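PDB 2EAQ: LIM domain only protein 7 from Homo sapiens, which probably serves as a protein-interaction module through its PDZ domain, which would be expected to bind short C-terminal peptides of partner proteins. Local coordinates for residues M5-P13 with P40-D50; P13-I23 with M72-M83. All blocks are in the same frame, centred on the assembly; numbering follows the deposited sequence.

How the contacts relate
From the N terminus, strand 2-10 comes first, and contact 1 brings 5-13, the later part of this strand and the turn after it, against 40-50, closing a loop that contains the hairpin of strands 21-26 and 29-35. Contact 2 begins where the first segment of contact 1 ends, at the shared Pro13, and closes a longer loop from 13-23 to 72-83. The segments alternate along the chain, so the two closures cross rather than nest. They meet along neighbouring strands 2-10 and 80-88, where Ile7 probably bonds to Met83 through the backbone, and just past their ends, Gln11 to Gly79. Together they tie the short helix, the hairpin and helix 65-78 to that sheet.

Contact 1. Residues M5-P13 with P40-D50; sequences MRISINQTP and PAEFSQLQVDD. With NI (nickel (II) ion), chain C.
Ser44 makes the direct polar link to the strand: its OG donates to Ser8 O at 2.8 Å, arriving at a C=O...O angle of 134° and tilted a little from the carbonyl plane. With OG anti to its own carbonyl carbon (chi1 -69°), the hydroxyl reaches across to the strand backbone. The same OG accepts from a water at 2.9 Å, and that water takes the N-H of Asn10 at 3.1 Å, so one short side chain serves two strand positions. A second water donates to Ser44 O and, weakly, to Ser8 O. An alanine in place of Ser44 would lose the hydroxyl and would probably leave Ser8 O without this donor and cost the bridging water one of its grips.

The apolar packing runs on both sides of this link. Ile7 crosses Leu46 at about a right angle, the CD1 methyls touching at 3.8 Å, while Ile7 CG2 rests on the carbonyl oxygen of Ser44. Ile9 lays its CG2 against Pro40 CB at 3.8 Å, and its CD1 lies loosely against Ala41 CB. At the far end Gln11 NE2 lies 3.4 Å from Pro40 CG, with a weak bond to Asp18 O outside the contact.

Charged groups lie toward the end of 40-50. Asp50 OD2 receives Gln47 N at 3.0 Å from above the carboxylate plane, and OD1 forms a salt bridge with Arg87. Asp49, away from the strand, chelates a nickel ion through both oxygens, with three waters also bound to the metal.

Here the short helix ends in a Schellman motif at Gln45, and the packing of this helix on the first strand belongs to the partly open beta sandwich of a PDZ domain.

Contact 2. Residues P13-I23 with M72-M83; sequences PGKSLDFGFTI and MAKAQETGHLVM. With NI (nickel (II) ion), chain B.
Phe19, in the loop that corresponds to the carboxylate-binding loop of PDZ domains, and Phe21, at the start of strand 21-26, pack onto Leu81 and helix 65-78, where Phe21 CZ meets Met72 CE. Leu81 CD2 serves both rings. It sits over one face of Phe19, 3.7 Å from the ring centroid and 17° off the normal, a CH-pi contact, and meets the edge of Phe21 at CE2, 3.6 Å away. The rim of Phe19 is taken up by backbone: CZ lies 3.4 Å from Ala75 O, near the ring plane, and Gly79 O also lies at the edge, beside CE1. Met83 SD approaches Phe21 obliquely in a Met-aromatic contact.

Gln76 extends from the helix with CG anti to the backbone N (chi1 -168°), then bends at chi2, so that the amide slides past Phe19 with the two planes 34° apart.

Asp18-Phe19-Gly20-Phe21 matches the GLGF-like signature by which PDZ domains typically offer backbone amides to a ligand's C-terminal carboxylate, beside the groove between strand 21-26 and helix 65-78. Within it Asp18 OD1 accepts Gly20 N at 2.8 Å through its anti lone pair, an Asx turn that fixes the bend before the strand.

Where the loop starts, Gly14 N makes a weak bond to Glu77 O at 2.8 Å and a longer weak one to Gln76 O, carbonyls at the helix end. Pro13 CG touches Thr78 O at 3.4 Å. Next to it, His80 NE2 binds a nickel ion at 2.2 Å, with Asn10 holding the ring's ND1; one of two nickel-bound waters donates to Thr78 O.

Contact 1. Residues M5-P13 with P40-D50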
loop_
_atom_site.group_PDB
_atom_site.type_symbol
_atom_site.label_atom_id
_atom_site.label_comp_id
_atom_site.label_asym_id
_atom_site.label_seq_id
_atom_site.Cartn_x
_atom_site.Cartn_y
_atom_site.Cartn_z
ATOM N N MET A 5 5.201 -1.730 -10.993
ATOM C CA MET A 5 4.074 -0.909 -11.443
ATOM C C MET A 5 3.683 0.079 -10.363
ATOM O O MET A 5 4.131 -0.036 -9.206
ATOM C CB MET A 5 2.909 -1.761 -11.829
ATOM C CG MET A 5 2.415 -2.625 -10.681
ATOM S SD MET A 5 1.215 -4.057 -10.905
ATOM C CE MET A 5 1.415 -4.382 -11.949
ATOM N N ARG A 6 2.892 1.076 -10.743
ATOM C CA ARG A 6 2.455 2.130 -9.840
ATOM C C ARG A 6 0.956 2.017 -9.745
ATOM O O ARG A 6 0.299 1.862 -10.785
ATOM C CB ARG A 6 2.884 3.503 -10.399
ATOM C CG ARG A 6 2.610 4.696 -9.548
ATOM C CD ARG A 6 3.541 5.809 -10.068
ATOM N NE ARG A 6 4.896 5.578 -9.524
ATOM C CZ ARG A 6 6.004 6.232 -9.895
ATOM N NH1 ARG A 6 5.958 7.173 -10.846
ATOM N NH2 ARG A 6 7.170 5.972 -9.297
ATOM N N ILE A 7 0.373 2.026 -8.553
ATOM C CA ILE A 7 -1.074 1.889 -8.413
ATOM C C ILE A 7 -1.614 3.065 -7.621
ATOM O O ILE A 7 -1.150 3.325 -6.511
ATOM C CB ILE A 7 -1.401 0.584 -7.709
ATOM C CG1 ILE A 7 -0.841 -0.601 -8.509
ATOM C CG2 ILE A 7 -2.948 0.448 -7.512
ATOM C CD1 ILE A 7 -1.179 -2.006 -7.871
ATOM N N SER A 8 -2.574 3.792 -8.175
ATOM C CA SER A 8 -3.147 4.943 -7.508
ATOM C C SER A 8 -4.452 4.565 -6.840
ATOM O O SER A 8 -5.314 3.973 -7.466
ATOM C CB SER A 8 -3.395 6.020 -8.551
ATOM O OG SER A 8 -3.786 7.226 -7.810
ATOM N N ILE A 9 -4.539 4.865 -5.549
ATOM C CA ILE A 9 -5.726 4.534 -4.712
ATOM C C ILE A 9 -6.149 5.856 -4.084
ATOM O O ILE A 9 -5.305 6.632 -3.645
ATOM C CB ILE A 9 -5.399 3.458 -3.608
ATOM C CG1 ILE A 9 -4.575 2.342 -4.262
ATOM C CG2 ILE A 9 -6.696 2.947 -3.000
ATOM C CD1 ILE A 9 -4.227 1.209 -3.306
ATOM N N ASN A 10 -7.445 6.133 -4.058
ATOM C CA ASN A 10 -7.948 7.430 -3.552
ATOM C C ASN A 10 -9.228 7.281 -2.804
ATOM O O ASN A 10 -10.072 6.468 -3.207
ATOM C CB ASN A 10 -8.217 8.389 -4.720
ATOM C CG ASN A 10 -6.982 8.645 -5.541
ATOM O OD1 ASN A 10 -6.172 9.508 -5.214
ATOM N ND2 ASN A 10 -6.802 7.874 -6.595
ATOM N N GLN A 11 -9.393 8.022 -1.702
ATOM C CA GLN A 11 -10.666 8.016 -0.979
ATOM C C GLN A 11 -10.806 9.363 -0.298
ATOM O O GLN A 11 -9.917 10.200 -0.417
ATOM C CB GLN A 11 -10.740 6.817 0.002
ATOM C CG GLN A 11 -9.714 6.892 1.124
ATOM C CD GLN A 11 -9.798 5.776 2.087
ATOM O OE1 GLN A 11 -9.444 5.984 3.268
ATOM N NE2 GLN A 11 -10.272 4.674 1.686
ATOM N N THR A 12 -11.936 9.594 0.350
ATOM C CA THR A 12 -12.146 10.915 0.966
ATOM C C THR A 12 -11.090 11.249 1.987
ATOM O O THR A 12 -10.729 10.393 2.799
ATOM C CB THR A 12 -13.467 10.900 1.667
ATOM O OG1 THR A 12 -14.453 10.510 0.709
ATOM C CG2 THR A 12 -13.851 12.316 2.099
ATOM N N PRO A 13 -10.568 12.459 1.955
ATOM C CA PRO A 13 -9.545 12.826 2.954
ATOM C C PRO A 13 -10.143 12.734 4.359
ATOM O O PRO A 13 -11.318 13.111 4.572
ATOM C CB PRO A 13 -9.226 14.298 2.619
ATOM C CG PRO A 13 -9.544 14.408 1.096
ATOM C CD PRO A 13 -10.767 13.501 0.929
ATOM N N PRO A 40 -11.622 0.785 -1.889
ATOM C CA PRO A 40 -10.860 1.570 -2.874
ATOM C C PRO A 40 -9.680 0.729 -3.404
ATOM O O PRO A 40 -9.308 0.780 -4.609
ATOM C CB PRO A 40 -10.358 2.752 -2.044
ATOM C CG PRO A 40 -11.448 3.004 -1.081
ATOM C CD PRO A 40 -11.891 1.573 -0.680
ATOM N N ALA A 41 -9.049 -0.067 -2.553
ATOM C CA ALA A 41 -7.897 -0.864 -3.006
ATOM C C ALA A 41 -8.327 -1.917 -4.025
ATOM O O ALA A 41 -7.596 -2.169 -4.983
ATOM C CB ALA A 41 -7.224 -1.501 -1.784
ATOM N N GLU A 42 -9.534 -2.495 -3.898
ATOM C CA GLU A 42 -10.007 -3.460 -4.864
ATOM C C GLU A 42 -10.337 -2.716 -6.155
ATOM O O GLU A 42 -9.981 -3.176 -7.224
ATOM C CB GLU A 42 -11.247 -4.201 -4.311
ATOM C CG GLU A 42 -11.879 -5.134 -5.286
ATOM C CD GLU A 42 -11.094 -6.366 -5.609
ATOM O OE1 GLU A 42 -9.925 -6.572 -5.149
ATOM O OE2 GLU A 42 -11.666 -7.186 -6.362
ATOM N N PHE A 43 -10.985 -1.564 -6.025
ATOM C CA PHE A 43 -11.343 -0.774 -7.216
ATOM C C PHE A 43 -10.057 -0.486 -8.002
ATOM O O PHE A 43 -10.013 -0.596 -9.228
ATOM C CB PHE A 43 -11.993 0.559 -6.757
ATOM C CG PHE A 43 -12.299 1.513 -7.900
ATOM C CD1 PHE A 43 -13.450 1.363 -8.688
ATOM C CD2 PHE A 43 -11.392 2.495 -8.231
ATOM C CE1 PHE A 43 -13.643 2.228 -9.794
ATOM C CE2 PHE A 43 -11.572 3.353 -9.326
ATOM C CZ PHE A 43 -12.707 3.202 -10.104
ATOM N N SER A 44 -8.992 -0.117 -7.279
ATOM C CA SER A 44 -7.713 0.236 -7.943
ATOM C C SER A 44 -6.908 -0.919 -8.441
ATOM O O SER A 44 -5.916 -0.736 -9.135
ATOM C CB SER A 44 -6.847 1.025 -6.977
ATOM O OG SER A 44 -7.425 2.325 -6.743
ATOM N N GLN A 45 -7.353 -2.122 -8.111
ATOM C CA GLN A 45 -6.737 -3.372 -8.566
ATOM C C GLN A 45 -5.384 -3.697 -7.987
ATOM O O GLN A 45 -4.498 -4.257 -8.645
ATOM C CB GLN A 45 -6.833 -3.561 -10.109
ATOM C CG GLN A 45 -8.332 -3.596 -10.538
ATOM C CD GLN A 45 -8.626 -3.862 -11.963
ATOM O OE1 GLN A 45 -9.733 -3.471 -12.469
ATOM N NE2 GLN A 45 -7.723 -4.531 -12.628
ATOM N N LEU A 46 -5.236 -3.341 -6.689
ATOM C CA LEU A 46 -4.076 -3.833 -5.917
ATOM C C LEU A 46 -4.349 -5.308 -5.698
ATOM O O LEU A 46 -5.504 -5.735 -5.553
ATOM C CB LEU A 46 -4.074 -3.077 -4.592
ATOM C CG LEU A 46 -2.966 -3.453 -3.592
ATOM C CD1 LEU A 46 -1.570 -2.954 -4.191
ATOM C CD2 LEU A 46 -3.216 -2.785 -2.213
ATOM N N GLN A 47 -3.306 -6.122 -5.679
ATOM C CA GLN A 47 -3.512 -7.573 -5.497
ATOM C C GLN A 47 -2.706 -8.188 -4.356
ATOM O O GLN A 47 -1.612 -7.720 -4.054
ATOM C CB GLN A 47 -3.153 -8.316 -6.792
ATOM C CG GLN A 47 -4.125 -7.903 -7.924
ATOM C CD GLN A 47 -3.864 -8.563 -9.251
ATOM O OE1 GLN A 47 -3.080 -9.477 -9.375
ATOM N NE2 GLN A 47 -4.587 -8.075 -10.284
ATOM N N VAL A 48 -3.297 -9.214 -3.745
ATOM C CA VAL A 48 -2.612 -9.967 -2.671
ATOM C C VAL A 48 -1.299 -10.476 -3.231
ATOM O O VAL A 48 -1.222 -10.856 -4.410
ATOM C CB VAL A 48 -3.489 -11.116 -2.211
ATOM C CG1 VAL A 48 -2.705 -12.032 -1.251
ATOM C CG2 VAL A 48 -4.742 -10.573 -1.559
ATOM N N ASP A 49 -0.256 -10.415 -2.376
ATOM C CA ASP A 49 1.120 -10.805 -2.685
ATOM C C ASP A 49 1.913 -9.767 -3.440
ATOM O O ASP A 49 3.111 -9.968 -3.689
ATOM C CB ASP A 49 1.178 -12.138 -3.444
ATOM C CG ASP A 49 0.954 -13.351 -2.544
ATOM O OD1 ASP A 49 1.198 -13.264 -1.333
ATOM O OD2 ASP A 49 0.566 -14.422 -3.083
ATOM N N ASP A 50 1.278 -8.669 -3.860
ATOM C CA ASP A 50 2.081 -7.612 -4.474
ATOM C C ASP A 50 3.095 -7.144 -3.424
ATOM O O ASP A 50 2.736 -6.960 -2.251
ATOM C CB ASP A 50 1.237 -6.373 -4.864
ATOM C CG ASP A 50 0.403 -6.572 -6.094
ATOM O OD1 ASP A 50 0.621 -7.545 -6.815
ATOM O OD2 ASP A 50 -0.460 -5.680 -6.325
HETATM NI NI NI C . 1.100 -15.643 -0.991
HETATM O O HOH W 1 -5.918 1.847 -10.121
HETATM O O HOH W 2 -9.273 3.992 -5.295
HETATM O O HOH W 3 2.398 -16.581 0.885
HETATM O O HOH W 4 3.299 -15.863 -1.708
HETATM O O HOH W 5 -0.164 -16.463 -2.555
#

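Contact 2. Residues P13-I23 with M72-M83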
loop_
_atom_site.group_PDB
_atom_site.type_symbol
_atom_site.label_atom_id
_atom_site.label_comp_id
_atom_site.label_asym_id
_atom_site.label_seq_id
_atom_site.Cartn_x
_atom_site.Cartn_y
_atom_site.Cartn_z
ATOM N N PRO A 13 -10.568 12.459 1.955
ATOM C CA PRO A 13 -9.545 12.826 2.954
ATOM C C PRO A 13 -10.143 12.734 4.359
ATOM O O PRO A 13 -11.318 13.111 4.572
ATOM C CB PRO A 13 -9.226 14.298 2.619
ATOM C CG PRO A 13 -9.544 14.408 1.096
ATOM C CD PRO A 13 -10.767 13.501 0.929
ATOM N N GLY A 14 -9.321 12.203 5.275
ATOM C CA GLY A 14 -9.721 12.037 6.666
ATOM C C GLY A 14 -10.836 11.036 6.927
ATOM O O GLY A 14 -11.522 11.173 7.951
ATOM N N LYS A 15 -11.054 10.083 6.022
ATOM C CA LYS A 15 -12.089 9.051 6.170
ATOM C C LYS A 15 -11.793 8.195 7.333
ATOM O O LYS A 15 -10.609 7.961 7.669
ATOM C CB LYS A 15 -12.135 8.180 4.891
ATOM C CG LYS A 15 -13.478 7.494 4.575
ATOM C CD LYS A 15 -13.320 6.617 3.296
ATOM C CE LYS A 15 -14.666 5.977 2.924
ATOM N NZ LYS A 15 -14.518 5.267 1.629
ATOM N N SER A 16 -12.857 7.704 7.972
ATOM C CA SER A 16 -12.708 6.818 9.103
ATOM C C SER A 16 -12.382 5.353 8.722
ATOM O O SER A 16 -11.998 4.558 9.596
ATOM C CB SER A 16 -13.971 6.862 9.969
ATOM O OG SER A 16 -15.027 6.223 9.294
ATOM N N LEU A 17 -12.526 5.002 7.442
ATOM C CA LEU A 17 -12.214 3.659 6.968
ATOM C C LEU A 17 -10.833 3.660 6.310
ATOM O O LEU A 17 -10.435 4.683 5.736
ATOM C CB LEU A 17 -13.245 3.239 5.931
ATOM C CG LEU A 17 -14.730 3.275 6.310
ATOM C CD1 LEU A 17 -15.557 2.787 5.133
ATOM C CD2 LEU A 17 -14.940 2.389 7.522
ATOM N N ASP A 18 -10.109 2.551 6.390
ATOM C CA ASP A 18 -8.815 2.477 5.695
ATOM C C ASP A 18 -9.068 2.169 4.212
ATOM O O ASP A 18 -10.194 2.028 3.766
ATOM C CB ASP A 18 -7.885 1.435 6.289
ATOM C CG ASP A 18 -8.502 0.068 6.329
ATOM O OD1 ASP A 18 -8.933 -0.471 5.288
ATOM O OD2 ASP A 18 -8.587 -0.508 7.457
ATOM N N PHE A 19 -7.990 2.086 3.456
ATOM C CA PHE A 19 -8.089 1.890 2.010
ATOM C C PHE A 19 -8.558 0.529 1.549
ATOM O O PHE A 19 -8.893 0.371 0.382
ATOM C CB PHE A 19 -6.755 2.190 1.333
ATOM C CG PHE A 19 -6.373 3.648 1.316
ATOM C CD1 PHE A 19 -6.798 4.489 0.298
ATOM C CD2 PHE A 19 -5.562 4.174 2.313
ATOM C CE1 PHE A 19 -6.407 5.832 0.254
ATOM C CE2 PHE A 19 -5.165 5.553 2.294
ATOM C CZ PHE A 19 -5.600 6.368 1.246
ATOM N N GLY A 20 -8.632 -0.435 2.456
ATOM C CA GLY A 20 -9.138 -1.732 2.017
ATOM C C GLY A 20 -8.117 -2.809 1.876
ATOM O O GLY A 20 -8.459 -3.861 1.370
ATOM N N PHE A 21 -6.872 -2.617 2.338
ATOM C CA PHE A 21 -5.925 -3.720 2.236
ATOM C C PHE A 21 -5.168 -3.789 3.581
ATOM O O PHE A 21 -5.159 -2.830 4.360
ATOM C CB PHE A 21 -4.945 -3.473 1.061
ATOM C CG PHE A 21 -3.988 -2.365 1.269
ATOM C CD1 PHE A 21 -2.724 -2.616 1.755
ATOM C CD2 PHE A 21 -4.340 -1.036 0.963
ATOM C CE1 PHE A 21 -1.841 -1.541 1.941
ATOM C CE2 PHE A 21 -3.456 0.014 1.160
ATOM C CZ PHE A 21 -2.227 -0.258 1.650
ATOM N N THR A 22 -4.600 -4.959 3.854
ATOM C CA THR A 22 -3.727 -5.135 5.042
ATOM C C THR A 22 -2.367 -5.570 4.506
ATOM O O THR A 22 -2.244 -6.097 3.381
ATOM C CB THR A 22 -4.227 -6.179 6.011
ATOM O OG1 THR A 22 -4.312 -7.445 5.371
ATOM C CG2 THR A 22 -5.627 -5.770 6.548
ATOM N N ILE A 23 -1.335 -5.372 5.323
ATOM C CA ILE A 23 0.031 -5.690 4.944
ATOM C C ILE A 23 0.537 -6.925 5.649
ATOM O O ILE A 23 0.193 -7.167 6.846
ATOM C CB ILE A 23 0.924 -4.499 5.299
ATOM C CG1 ILE A 23 0.543 -3.298 4.408
ATOM C CG2 ILE A 23 2.434 -4.841 5.066
ATOM C CD1 ILE A 23 1.399 -2.046 4.572
ATOM N N MET A 72 1.867 5.754 6.191
ATOM C CA MET A 72 0.586 5.107 5.991
ATOM C C MET A 72 -0.519 5.903 6.663
ATOM O O MET A 72 -1.594 6.159 6.081
ATOM C CB MET A 72 0.639 3.716 6.600
ATOM C CG MET A 72 1.332 2.774 5.693
ATOM S SD MET A 72 0.342 2.049 4.230
ATOM C CE MET A 72 -0.483 2.843 3.922
ATOM N N ALA A 73 -0.280 6.405 7.885
ATOM C CA ALA A 73 -1.323 7.176 8.576
ATOM C C ALA A 73 -1.573 8.490 7.854
ATOM O O ALA A 73 -2.703 8.968 7.771
ATOM C CB ALA A 73 -0.881 7.478 10.067
ATOM N N LYS A 74 -0.517 9.090 7.358
ATOM C CA LYS A 74 -0.653 10.332 6.611
ATOM C C LYS A 74 -1.461 10.123 5.315
ATOM O O LYS A 74 -2.291 10.948 4.968
ATOM C CB LYS A 74 0.748 10.868 6.332
ATOM C CG LYS A 74 0.719 12.204 5.574
ATOM C CD LYS A 74 2.130 12.760 5.482
ATOM C CE LYS A 74 2.166 14.060 4.708
ATOM N NZ LYS A 74 3.573 14.407 4.380
ATOM N N ALA A 75 -1.254 9.012 4.615
ATOM C CA ALA A 75 -2.017 8.775 3.396
ATOM C C ALA A 75 -3.478 8.634 3.762
ATOM O O ALA A 75 -4.316 9.011 2.962
ATOM C CB ALA A 75 -1.489 7.466 2.708
ATOM N N GLN A 76 -3.801 8.102 4.948
ATOM C CA GLN A 76 -5.206 7.996 5.354
ATOM C C GLN A 76 -5.751 9.387 5.565
ATOM O O GLN A 76 -6.921 9.662 5.295
ATOM C CB GLN A 76 -5.364 7.249 6.659
ATOM C CG GLN A 76 -6.799 6.930 6.865
ATOM C CD GLN A 76 -6.924 5.475 6.932
ATOM O OE1 GLN A 76 -6.930 4.906 8.006
ATOM N NE2 GLN A 76 -6.943 4.838 5.787
ATOM N N GLU A 77 -4.931 10.280 6.087
ATOM C CA GLU A 77 -5.378 11.644 6.273
ATOM C C GLU A 77 -5.626 12.357 4.945
ATOM O O GLU A 77 -6.659 13.027 4.776
ATOM C CB GLU A 77 -4.357 12.473 7.076
ATOM C CG GLU A 77 -5.045 13.749 7.519
ATOM C CD GLU A 77 -4.453 14.434 8.767
ATOM O OE1 GLU A 77 -4.775 15.635 8.964
ATOM O OE2 GLU A 77 -3.697 13.779 9.522
ATOM N N THR A 78 -4.763 12.195 3.942
ATOM C CA THR A 78 -4.927 12.931 2.656
ATOM C C THR A 78 -5.919 12.193 1.724
ATOM O O THR A 78 -6.503 12.828 0.798
ATOM C CB THR A 78 -3.603 13.051 1.874
ATOM O OG1 THR A 78 -3.175 11.745 1.470
ATOM C CG2 THR A 78 -2.514 13.681 2.719
ATOM N N GLY A 79 -6.060 10.875 1.908
ATOM C CA GLY A 79 -6.897 10.103 1.005
ATOM C C GLY A 79 -6.225 9.700 -0.287
ATOM O O GLY A 79 -6.886 9.168 -1.199
ATOM N N HIS A 80 -4.940 9.968 -0.426
ATOM C CA HIS A 80 -4.225 9.622 -1.659
ATOM C C HIS A 80 -3.079 8.688 -1.372
ATOM O O HIS A 80 -2.233 8.917 -0.473
ATOM C CB HIS A 80 -3.620 10.868 -2.353
ATOM C CG HIS A 80 -4.593 11.955 -2.646
ATOM N ND1 HIS A 80 -5.641 11.800 -3.534
ATOM C CD2 HIS A 80 -4.684 13.204 -2.158
ATOM C CE1 HIS A 80 -6.356 12.911 -3.555
ATOM N NE2 HIS A 80 -5.797 13.775 -2.722
ATOM N N LEU A 81 -3.071 7.592 -2.090
ATOM C CA LEU A 81 -2.034 6.615 -1.914
ATOM C C LEU A 81 -1.533 6.147 -3.278
ATOM O O LEU A 81 -2.230 5.397 -3.946
ATOM C CB LEU A 81 -2.669 5.496 -1.092
ATOM C CG LEU A 81 -1.808 4.400 -0.554
ATOM C CD1 LEU A 81 -0.700 4.931 0.352
ATOM C CD2 LEU A 81 -2.774 3.470 0.208
ATOM N N VAL A 82 -0.341 6.581 -3.678
ATOM C CA VAL A 82 0.274 6.170 -4.947
ATOM C C VAL A 82 1.328 5.137 -4.528
ATOM O O VAL A 82 2.361 5.511 -3.934
ATOM C CB VAL A 82 0.913 7.347 -5.688
ATOM C CG1 VAL A 82 1.627 6.896 -6.980
ATOM C CG2 VAL A 82 -0.176 8.316 -6.148
ATOM N N MET A 83 1.064 3.881 -4.856
ATOM C CA MET A 83 1.919 2.777 -4.404
ATOM C C MET A 83 2.813 2.226 -5.449
ATOM O O MET A 83 2.323 1.944 -6.550
ATOM C CB MET A 83 1.041 1.629 -3.903
ATOM C CG MET A 83 -0.127 1.994 -2.915
ATOM S SD MET A 83 -0.984 0.493 -2.176
ATOM C CE MET A 83 0.469 -0.644 -2.399
HETATM NI NI NI B . -6.329 15.827 -2.150
HETATM O O HOH W 6 -6.257 15.206 -0.168
HETATM O O HOH W 7 -4.389 16.507 -2.029
#